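PDB 4MRU: SusD homolog from Bacteroides thetaiotaomicron, which probably binds mucin O-glycans at the cell surface, as a SusD-like lipoprotein of an outer-membrane glycan-uptake system. Local coordinates for residues A48-S53 against E67-Y72; R196-S201 against Y322-A327; E233-N238 against S359-G364. All coordinates share one frame; numbering follows the deposited sequence.

Contact 1: A48-S53 against E67-Y72; sequences AMCGGS and EKYSTY. With EDO (1,2-ethanediol), chain G.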
# COMPACT_ATOMS: atom_id res chain seq x y z
N ALA A 48 -10.39 -0.57 2.27
CA ALA A 48 -11.23 0.62 2.32
C ALA A 48 -11.12 1.31 3.70
O ALA A 48 -10.78 2.48 3.81
CB ALA A 48 -12.68 0.26 1.99
N MSE A 49 -11.33 0.53 4.73
CA MSE A 49 -11.24 1.03 6.12
C MSE A 49 -9.81 1.23 6.56
O MSE A 49 -9.44 2.31 7.02
CB MSE A 49 -11.95 0.06 7.01
CG MSE A 49 -13.44 0.05 6.85
SE MSE A 49 -14.05 -1.24 8.21
CE MSE A 49 -15.86 -1.67 7.54
N CYS A 50 -8.99 0.18 6.51
CA CYS A 50 -7.61 0.28 7.07
C CYS A 50 -6.62 1.12 6.19
O CYS A 50 -6.26 2.25 6.55
CB CYS A 50 -7.09 -1.12 7.35
SG CYS A 50 -5.40 -1.15 8.06
N GLY A 51 -6.25 0.60 5.00
CA GLY A 51 -5.38 1.33 4.10
C GLY A 51 -5.96 2.70 3.77
O GLY A 51 -5.26 3.70 3.76
N GLY A 52 -7.26 2.73 3.50
CA GLY A 52 -7.92 3.96 3.10
C GLY A 52 -7.83 5.06 4.13
O GLY A 52 -7.47 6.20 3.80
N SER A 53 -8.15 4.74 5.37
CA SER A 53 -8.11 5.74 6.42
C SER A 53 -6.67 6.16 6.75
O SER A 53 -6.39 7.34 6.98
CB SER A 53 -8.81 5.24 7.72
OG SER A 53 -10.16 4.95 7.47
N GLU A 67 -17.14 2.45 16.24
CA GLU A 67 -15.88 1.73 16.42
C GLU A 67 -15.26 1.50 15.06
O GLU A 67 -15.46 0.45 14.43
CB GLU A 67 -16.12 0.41 17.14
CG GLU A 67 -16.79 0.59 18.48
CD GLU A 67 -17.04 -0.76 19.15
OE1 GLU A 67 -16.10 -1.33 19.75
OE2 GLU A 67 -18.18 -1.25 19.09
N LYS A 68 -14.44 2.48 14.64
CA LYS A 68 -13.93 2.55 13.30
C LYS A 68 -12.41 2.54 13.24
O LYS A 68 -11.71 3.04 14.13
CB LYS A 68 -14.41 3.84 12.65
CG LYS A 68 -15.90 3.99 12.49
CD LYS A 68 -16.25 5.14 11.53
CE LYS A 68 -15.93 6.49 12.15
NZ LYS A 68 -16.37 7.62 11.29
N TYR A 69 -11.91 2.01 12.13
CA TYR A 69 -10.49 2.10 11.86
C TYR A 69 -10.07 3.58 11.87
O TYR A 69 -9.04 3.92 12.49
CB TYR A 69 -10.11 1.45 10.53
CG TYR A 69 -9.99 -0.07 10.55
CD1 TYR A 69 -11.11 -0.89 10.47
CD2 TYR A 69 -8.75 -0.68 10.64
CE1 TYR A 69 -10.99 -2.29 10.46
CE2 TYR A 69 -8.62 -2.06 10.66
CZ TYR A 69 -9.72 -2.86 10.58
OH TYR A 69 -9.54 -4.21 10.56
N SER A 70 -10.86 4.46 11.24
CA SER A 70 -10.43 5.88 11.07
C SER A 70 -10.29 6.65 12.39
O SER A 70 -9.51 7.62 12.48
CB SER A 70 -11.36 6.63 10.15
OG SER A 70 -12.65 6.65 10.69
N THR A 71 -11.00 6.21 13.42
CA THR A 71 -10.91 6.82 14.77
C THR A 71 -10.06 6.00 15.75
O THR A 71 -10.04 6.27 16.97
CB THR A 71 -12.31 7.11 15.35
OG1 THR A 71 -13.13 5.94 15.34
CG2 THR A 71 -12.96 8.24 14.55
N TYR A 72 -9.36 5.02 15.21
CA TYR A 72 -8.35 4.20 15.90
C TYR A 72 -8.95 3.20 16.88
O TYR A 72 -8.23 2.67 17.74
CB TYR A 72 -7.28 5.08 16.60
CG TYR A 72 -6.56 6.10 15.73
CD1 TYR A 72 -6.47 5.97 14.36
CD2 TYR A 72 -5.93 7.20 16.31
CE1 TYR A 72 -5.73 6.87 13.61
CE2 TYR A 72 -5.24 8.14 15.55
CZ TYR A 72 -5.16 7.98 14.18
OH TYR A 72 -4.45 8.89 13.43
C1 EDO G . -3.26 10.66 10.27
O1 EDO G . -2.83 9.76 9.25
C2 EDO G . -4.66 10.28 10.74
O2 EDO G . -4.74 8.86 11.04

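Contact 2: R196-S201 against Y322-A327; sequences RLFLHS and YVWMTA. With EDO (1,2-ethanediol), chain F.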
# COMPACT_ATOMS: atom_id res chain seq x y z
N ARG A 196 9.64 -11.50 -13.77
CA ARG A 196 10.95 -11.12 -13.20
C ARG A 196 11.08 -9.61 -12.94
O ARG A 196 11.64 -9.21 -11.92
CB ARG A 196 12.12 -11.60 -14.07
CG ARG A 196 12.20 -13.13 -14.09
CD ARG A 196 13.49 -13.59 -14.74
NE ARG A 196 14.59 -13.30 -13.85
CZ ARG A 196 15.71 -12.68 -14.18
NH1 ARG A 196 15.96 -12.28 -15.41
NH2 ARG A 196 16.62 -12.49 -13.24
N LEU A 197 10.58 -8.78 -13.85
CA LEU A 197 10.58 -7.35 -13.63
C LEU A 197 9.83 -7.03 -12.35
O LEU A 197 10.29 -6.23 -11.49
CB LEU A 197 9.94 -6.62 -14.81
CG LEU A 197 10.68 -6.76 -16.15
CD1 LEU A 197 9.89 -6.01 -17.22
CD2 LEU A 197 12.09 -6.23 -16.03
N PHE A 198 8.67 -7.66 -12.21
CA PHE A 198 7.87 -7.40 -11.02
C PHE A 198 8.63 -7.86 -9.77
O PHE A 198 8.66 -7.15 -8.75
CB PHE A 198 6.51 -8.10 -11.08
CG PHE A 198 5.80 -8.10 -9.79
CD1 PHE A 198 5.22 -6.93 -9.32
CD2 PHE A 198 5.72 -9.24 -9.03
CE1 PHE A 198 4.56 -6.91 -8.10
CE2 PHE A 198 5.08 -9.22 -7.81
CZ PHE A 198 4.48 -8.06 -7.36
N LEU A 199 9.18 -9.05 -9.82
CA LEU A 199 9.93 -9.57 -8.65
C LEU A 199 11.04 -8.63 -8.23
O LEU A 199 11.23 -8.35 -7.04
CB LEU A 199 10.49 -10.95 -8.98
CG LEU A 199 11.20 -11.76 -7.92
CD1 LEU A 199 11.06 -13.23 -8.28
CD2 LEU A 199 12.66 -11.37 -7.83
N HIS A 200 11.79 -8.14 -9.21
CA HIS A 200 12.87 -7.16 -8.91
C HIS A 200 12.34 -5.84 -8.35
O HIS A 200 12.98 -5.20 -7.50
CB HIS A 200 13.70 -6.93 -10.15
CG HIS A 200 14.34 -8.17 -10.67
ND1 HIS A 200 14.49 -8.43 -12.02
CD2 HIS A 200 14.79 -9.27 -10.03
CE1 HIS A 200 15.07 -9.61 -12.17
NE2 HIS A 200 15.23 -10.15 -10.98
N SER A 201 11.19 -5.41 -8.84
CA SER A 201 10.56 -4.21 -8.34
C SER A 201 10.12 -4.40 -6.86
O SER A 201 10.30 -3.53 -6.05
CB SER A 201 9.38 -3.83 -9.23
OG SER A 201 9.79 -3.73 -10.60
N TYR A 322 -7.00 -4.55 -10.51
CA TYR A 322 -6.37 -4.15 -9.30
C TYR A 322 -4.89 -3.87 -9.59
O TYR A 322 -4.19 -4.75 -10.16
CB TYR A 322 -6.51 -5.23 -8.23
CG TYR A 322 -7.90 -5.56 -7.81
CD1 TYR A 322 -8.52 -4.85 -6.78
CD2 TYR A 322 -8.60 -6.59 -8.40
CE1 TYR A 322 -9.82 -5.17 -6.37
CE2 TYR A 322 -9.91 -6.89 -8.03
CZ TYR A 322 -10.50 -6.19 -6.98
OH TYR A 322 -11.80 -6.49 -6.59
N VAL A 323 -4.38 -2.71 -9.18
CA VAL A 323 -3.04 -2.28 -9.58
C VAL A 323 -2.07 -2.63 -8.49
O VAL A 323 -2.14 -2.08 -7.38
CB VAL A 323 -3.00 -0.75 -9.91
CG1 VAL A 323 -1.59 -0.29 -10.29
CG2 VAL A 323 -3.98 -0.38 -11.03
N TRP A 324 -1.15 -3.56 -8.77
CA TRP A 324 -0.16 -3.97 -7.77
C TRP A 324 1.10 -3.08 -7.74
O TRP A 324 1.48 -2.61 -6.70
CB TRP A 324 0.31 -5.36 -8.04
CG TRP A 324 -0.72 -6.45 -7.87
CD1 TRP A 324 -2.02 -6.31 -7.60
CD2 TRP A 324 -0.46 -7.83 -7.96
NE1 TRP A 324 -2.63 -7.55 -7.52
CE2 TRP A 324 -1.67 -8.50 -7.72
CE3 TRP A 324 0.68 -8.58 -8.22
CZ2 TRP A 324 -1.76 -9.91 -7.74
CZ3 TRP A 324 0.61 -9.96 -8.18
CH2 TRP A 324 -0.60 -10.61 -7.95
N MSE A 325 1.77 -2.91 -8.87
CA MSE A 325 3.03 -2.19 -8.92
C MSE A 325 3.18 -1.57 -10.27
O MSE A 325 2.98 -2.22 -11.28
CB MSE A 325 4.18 -3.16 -8.64
CG MSE A 325 5.49 -2.39 -8.84
SE MSE A 325 6.54 -1.90 -7.27
CE MSE A 325 6.35 -3.64 -6.35
N THR A 326 3.52 -0.28 -10.27
CA THR A 326 3.66 0.46 -11.51
C THR A 326 5.06 1.03 -11.72
O THR A 326 5.87 1.20 -10.80
CB THR A 326 2.72 1.65 -11.56
OG1 THR A 326 3.15 2.61 -10.57
CG2 THR A 326 1.28 1.20 -11.35
N ALA A 327 5.33 1.33 -12.97
CA ALA A 327 6.55 2.03 -13.37
C ALA A 327 6.75 3.32 -12.61
O ALA A 327 7.86 3.63 -12.24
CB ALA A 327 6.54 2.29 -14.86
C1 EDO F . 1.54 -5.48 -3.84
O1 EDO F . 1.62 -5.10 -2.46
C2 EDO F . 0.43 -4.64 -4.36
O2 EDO F . 0.92 -3.32 -4.21

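Contact 3: E233-N238 against S359-G364; sequences EKNDDN and SFEEHG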
# COMPACT_ATOMS: atom_id res chain seq x y z
N GLU A 233 9.87 -0.47 -15.90
CA GLU A 233 10.25 0.89 -16.38
C GLU A 233 9.24 1.49 -17.34
O GLU A 233 9.27 2.68 -17.59
CB GLU A 233 11.61 0.86 -17.05
CG GLU A 233 12.75 0.62 -16.10
CD GLU A 233 14.12 0.78 -16.77
OE1 GLU A 233 14.44 -0.03 -17.64
OE2 GLU A 233 14.87 1.69 -16.42
N LYS A 234 8.36 0.67 -17.89
CA LYS A 234 7.36 1.08 -18.83
C LYS A 234 6.00 0.73 -18.30
O LYS A 234 5.86 -0.31 -17.67
CB LYS A 234 7.51 0.29 -20.15
CG LYS A 234 8.79 0.51 -20.93
CD LYS A 234 8.81 -0.34 -22.19
CE LYS A 234 8.43 -1.80 -21.91
NZ LYS A 234 8.75 -2.73 -23.02
N ASN A 235 5.01 1.56 -18.55
CA ASN A 235 3.67 1.28 -18.06
C ASN A 235 3.08 -0.05 -18.62
O ASN A 235 2.26 -0.68 -17.99
CB ASN A 235 2.76 2.46 -18.38
CG ASN A 235 2.86 3.55 -17.32
OD1 ASN A 235 2.86 3.28 -16.11
ND2 ASN A 235 2.94 4.78 -17.76
N ASP A 236 3.51 -0.47 -19.80
CA ASP A 236 3.06 -1.75 -20.36
C ASP A 236 3.47 -2.95 -19.51
O ASP A 236 2.83 -3.98 -19.60
CB ASP A 236 3.59 -1.95 -21.78
CG ASP A 236 2.83 -1.13 -22.81
OD1 ASP A 236 1.70 -0.63 -22.52
OD2 ASP A 236 3.39 -0.97 -23.92
N ASP A 237 4.49 -2.80 -18.67
CA ASP A 237 4.92 -3.87 -17.81
C ASP A 237 4.34 -3.78 -16.37
O ASP A 237 4.75 -4.54 -15.52
CB ASP A 237 6.45 -3.92 -17.78
CG ASP A 237 7.04 -4.34 -19.12
OD1 ASP A 237 6.38 -5.19 -19.78
OD2 ASP A 237 8.13 -3.87 -19.50
N ASN A 238 3.45 -2.84 -16.11
CA ASN A 238 2.86 -2.72 -14.79
C ASN A 238 2.20 -4.04 -14.42
O ASN A 238 1.64 -4.71 -15.30
CB ASN A 238 1.80 -1.60 -14.74
CG ASN A 238 2.39 -0.20 -14.92
OD1 ASN A 238 3.59 0.01 -14.79
ND2 ASN A 238 1.52 0.77 -15.18
N SER A 359 3.24 8.38 -14.15
CA SER A 359 1.90 8.35 -13.55
C SER A 359 0.89 9.10 -14.43
O SER A 359 -0.21 8.63 -14.63
CB SER A 359 1.92 8.91 -12.14
OG SER A 359 0.63 9.08 -11.62
N PHE A 360 1.22 10.30 -14.90
CA PHE A 360 0.32 10.98 -15.85
C PHE A 360 0.00 10.11 -17.06
O PHE A 360 -1.17 9.97 -17.50
CB PHE A 360 0.91 12.32 -16.35
CG PHE A 360 0.70 13.49 -15.41
CD1 PHE A 360 1.13 13.42 -14.09
CD2 PHE A 360 0.08 14.67 -15.86
CE1 PHE A 360 1.00 14.51 -13.26
CE2 PHE A 360 -0.05 15.77 -15.02
CZ PHE A 360 0.37 15.67 -13.71
N GLU A 361 1.04 9.52 -17.63
CA GLU A 361 0.87 8.69 -18.80
C GLU A 361 -0.07 7.51 -18.46
O GLU A 361 -0.97 7.19 -19.24
CB GLU A 361 2.22 8.21 -19.34
CG GLU A 361 2.10 7.20 -20.50
CD GLU A 361 3.43 6.57 -20.91
OE1 GLU A 361 4.16 7.18 -21.72
OE2 GLU A 361 3.77 5.49 -20.41
N GLU A 362 0.11 6.88 -17.28
CA GLU A 362 -0.71 5.72 -16.83
C GLU A 362 -2.19 6.06 -16.87
O GLU A 362 -3.02 5.23 -17.22
CB GLU A 362 -0.27 5.29 -15.42
CG GLU A 362 -0.93 4.05 -14.80
CD GLU A 362 -0.69 3.93 -13.27
OE1 GLU A 362 0.35 4.48 -12.73
OE2 GLU A 362 -1.51 3.23 -12.61
N HIS A 363 -2.52 7.28 -16.50
CA HIS A 363 -3.91 7.71 -16.41
C HIS A 363 -4.40 8.51 -17.62
O HIS A 363 -5.53 8.98 -17.62
CB HIS A 363 -4.07 8.54 -15.16
CG HIS A 363 -3.78 7.76 -13.92
ND1 HIS A 363 -4.67 6.85 -13.40
CD2 HIS A 363 -2.68 7.69 -13.14
CE1 HIS A 363 -4.15 6.28 -12.34
NE2 HIS A 363 -2.92 6.76 -12.16
N GLY A 364 -3.58 8.64 -18.64
CA GLY A 364 -3.95 9.44 -19.81
C GLY A 364 -4.03 10.95 -19.56
O GLY A 364 -4.73 11.68 -20.27
O HOH W 1 5.54 3.64 -20.42
O HOH W 2 3.02 4.22 -13.73

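Contact 1: A48-S53 against E67-Y72
A selenium and a sulfur approach one ring from the same side of its plane, toward its two lateral edges: SE of selenomethionine Met49 and SG of Cys50, each oblique to Tyr69. Met49 SE sits 4.8 Å from the centroid of the Tyr69 ring, 65° off its normal, a Met-aromatic contact; Cys50 SG makes the corresponding cysteine sulfur-aromatic contact. Met49 CB and SE meet the CD1 side, while Cys50 CB lies 3.7 Å from Tyr69 CD2. Cys50 N stands above one face, offset toward the rim. With CG anti to its carbonyl carbon (chi1 -80°), Tyr69 carries its ring from a type I turn onto helix 40-54, and its OH bonds onward to Trp78 O. The contact packs the loop that follows strand 58-60 against helix 40-54 through residues that are all buried; Cys50 also touches Ile428 and Trp431 of helix 427-437. Beside the ring, Ser53 OG packs 3.4 Å from Ser70 CB, while Ser70 OG is bonded to Glu60 OE1. Met49 O, in a pi-type turn of the helix, takes two donors: Ser53 N, and Ser53 OG at 2.8 Å, the latter in the carbonyl plane on a lone pair.

Contact 2: R196-S201 against Y322-A327
The Phe198 ring meets strand 322-325 by its rim: Met325 CB lies in the ring plane at the edge, 3.8 Å from Phe198 CE1, and Trp324 comes to the neighbouring corner at a slant. Phe198 CZ is 3.9 Å from Trp324 CE3, with the two six-membered rings inclined at 52°, an oblique aromatic pair. Trp324 and Met325 can both turn toward helix 192-209 because they form a classic beta bulge opposite Ala239, and the extra residue breaks the usual alternation of a strand. Phe198 CG lies anti to the backbone N (chi1 168°), which swings the ring from the helix flank to the bulge; there it also touches Ala239 of the partner strand and Thr116 of helix 104-125. Replacing Phe198 with an alanine would probably open a gap between helix and bulge and leave Trp324 CE3 and Met325 CB without their aromatic neighbour. On the Trp324 backbone, O accepts a 2.6 Å hydrogen bond from O2 of an ethanediol, probably a crystallisation additive, whose C2 lies obliquely to the indole. One turn along the helix, in the conformer described, Met325 SE lies 4.0 Å from Ser201 CB, though a second conformer is modelled and this contact is less certain. Ser201 OG accepts from Ile232 N and donates to Leu197 O at 2.7 Å, on the face of that carbonyl opposite Ser201 N.

Contact 3: E233-N238 against S359-G364
Asn235 leaves a short 3-10 segment with CB already near the carboxylate of Glu361, 3.8 Å from Glu361 OE2. Its CG is placed anti to the carbonyl carbon (chi1 -84°), which sends the amide toward helix 348-363, past the Glu361 side chain and across that of Glu362. There the two polar atoms part. OD1 rests against Glu362 CB at 3.8 Å and accepts from Asn238 ND2 at 3.0 Å, that donor being somewhat tilted from the carbonyl plane. A water also donates to Asn235 OD1 and, by its other hydrogen, to Glu362 OE1, bridging the two side chains. Asn235 ND2 gives the direct bond of the contact, reaching Glu361 OE2 at 2.9 Å. The N-H...O angle is 153°, and the carboxylate is met on its anti side, 27° out of its plane. The same nitrogen also bonds Leu358 O, so the amide is held at both ends and its rotation is fixed. Glu361 OE2 is gripped again by a second water, 2.6 Å away, which accepts from Asn235 N. One asparagine amide, the carboxylates of Glu361 and Glu362 and two waters therefore tie the loop to the helix end, where Gly364, with positive phi, closes a Schellman motif. The other end of the Asn238 amide, OD1, accepts from the backbone N of Ala327, at the start of helix 327-339. The partly buried junction thus joins the loop between helix 216-229 and strand 239-241 to helices 327-339 and 348-363.

In the fold
Contacts 2 and 3 are neighbours, their centres about 12 Å apart, whereas contact 1 lies across the chain's centre, about 26 Å from contact 2 and 29 Å from contact 3, centre to centre. Contact 1 closes first along the chain; the other two interleave, in the order 196-201, 233-238, 322-327, 359-364. Segment 233-238 leads into strand 239-241, which pairs antiparallel with strand 322-325, and Thr326 CG2 packs 3.7 Å from Glu362 OE1. Contacts 2 and 3 thus share the two-stranded sheet and adjoining helices of this largely helical, TPR-like protein, while contact 1, about 10 Å from contact 2 at the nearest atoms, does not touch them. All three lie away from the magnesium-binding residue Asn373.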